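Side-chain contact in chlorella virus DNA ligase-adenylate (Chlorella virus, PDB 1FVI), which probably seals nicks in duplex DNA at the expense of ATP, passing through a covalent enzyme-adenylate intermediate: residues 140-143 against 144-148. The protein carries 1 engineered substitution. Residues are numbered along the deposited sequence; the frame is centred on the assembly and turned at random.
Sequences EINN and ITELL
Glu146 reaches back from the first turn of its helix to the chain that leads into it, and its OE1 accepts the backbone N-H of Asn142 at 2.9 Å. The bond is fairly straight (159° at the hydrogen), but the donor stands 41° out of the carboxylate plane. Extended beyond CG (chi2 -173°), the glutamate chain has the length to span this turn. Its other oxygen, OE2, takes a hydrogen bond from a water 2.6 Å away; that water in turn accepts one from Asn142 ND2 at 2.7 Å. Backbone and side chain of Asn142 are thus both tied to one carboxylate, directly and through water, which should limit its rotation. The two side chains run alongside each other, their flat ends turned well away from parallel.

Beneath this polar layer, Ile141 CG2 packs 3.6 Å from Glu146 CB and 4.0 Å from Leu147 CB. Asn143 stands at the N-cap position. Its carbonyl O accepts Leu147 N at 3.0 Å, the first backbone bond of the helix, and its amide lies over the start of the helix, close to the backbone nitrogens of Thr145 and Glu146.

Outward, Ile141 pairs through its backbone with Cys21 and leans on Phe19, while Ile144 and Leu147 touch Ile14. The arrangement is a strand-turn-helix junction with Asn143 at the N-cap, joining edge strand 139-141 to helix 144-156 in the adenylation domain; neighbouring strand 21-25 carries AMP-binding Thr24 and Pro25.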
# COMPACT_ATOMS: atom_id res chain seq x y z
N GLU A 140 14.18 0.53 -5.14
CA GLU A 140 14.80 1.15 -6.30
C GLU A 140 14.41 0.31 -7.52
O GLU A 140 14.68 -0.88 -7.57
CB GLU A 140 16.32 1.21 -6.16
CG GLU A 140 17.03 1.84 -7.36
CD GLU A 140 18.54 1.95 -7.18
OE1 GLU A 140 19.11 3.01 -7.57
OE2 GLU A 140 19.16 1.00 -6.65
N ILE A 141 13.70 0.94 -8.45
CA ILE A 141 13.24 0.30 -9.68
C ILE A 141 14.13 0.87 -10.80
O ILE A 141 14.35 2.08 -10.87
CB ILE A 141 11.73 0.65 -9.95
CG1 ILE A 141 10.86 0.22 -8.76
CG2 ILE A 141 11.25 0.07 -11.27
CD1 ILE A 141 10.81 -1.26 -8.51
N ASN A 142 14.59 -0.01 -11.69
CA ASN A 142 15.49 0.40 -12.76
C ASN A 142 14.92 0.44 -14.16
O ASN A 142 15.49 1.08 -15.04
CB ASN A 142 16.72 -0.49 -12.77
CG ASN A 142 17.56 -0.33 -11.53
OD1 ASN A 142 17.79 0.79 -11.05
ND2 ASN A 142 18.03 -1.44 -10.99
N ASN A 143 13.82 -0.29 -14.38
CA ASN A 143 13.20 -0.36 -15.70
C ASN A 143 11.69 -0.63 -15.63
O ASN A 143 11.13 -0.89 -14.55
CB ASN A 143 13.91 -1.41 -16.59
CG ASN A 143 13.98 -2.80 -15.95
OD1 ASN A 143 15.07 -3.30 -15.62
ND2 ASN A 143 12.83 -3.41 -15.76
N ILE A 144 11.03 -0.54 -16.79
CA ILE A 144 9.58 -0.76 -16.90
C ILE A 144 9.11 -2.14 -16.41
O ILE A 144 8.08 -2.25 -15.74
CB ILE A 144 9.10 -0.47 -18.35
CG1 ILE A 144 9.21 1.03 -18.63
CG2 ILE A 144 7.68 -1.03 -18.58
CD1 ILE A 144 8.90 1.43 -20.02
N THR A 145 9.86 -3.18 -16.73
CA THR A 145 9.53 -4.54 -16.31
C THR A 145 9.52 -4.59 -14.79
O THR A 145 8.61 -5.16 -14.19
CB THR A 145 10.58 -5.52 -16.82
OG1 THR A 145 10.85 -5.24 -18.20
CG2 THR A 145 10.10 -6.96 -16.66
N GLU A 146 10.53 -3.97 -14.18
CA GLU A 146 10.61 -3.92 -12.73
C GLU A 146 9.45 -3.13 -12.11
O GLU A 146 8.94 -3.52 -11.05
CB GLU A 146 11.96 -3.35 -12.29
CG GLU A 146 13.08 -4.39 -12.32
CD GLU A 146 14.39 -3.89 -11.73
OE1 GLU A 146 14.41 -2.81 -11.11
OE2 GLU A 146 15.42 -4.57 -11.89
N LEU A 147 9.03 -2.06 -12.78
CA LEU A 147 7.91 -1.23 -12.31
C LEU A 147 6.60 -2.04 -12.29
O LEU A 147 5.88 -2.05 -11.30
CB LEU A 147 7.74 0.01 -13.20
CG LEU A 147 7.67 1.39 -12.53
CD1 LEU A 147 6.98 2.39 -13.44
CD2 LEU A 147 6.96 1.32 -11.21
N LEU A 148 6.29 -2.69 -13.41
CA LEU A 148 5.08 -3.52 -13.51
C LEU A 148 5.09 -4.71 -12.52
O LEU A 148 4.07 -5.01 -11.90
CB LEU A 148 4.93 -4.01 -14.94
CG LEU A 148 4.62 -2.83 -15.85
CD1 LEU A 148 4.79 -3.22 -17.29
CD2 LEU A 148 3.23 -2.31 -15.56
O HOH W 1 17.96 -3.97 -11.93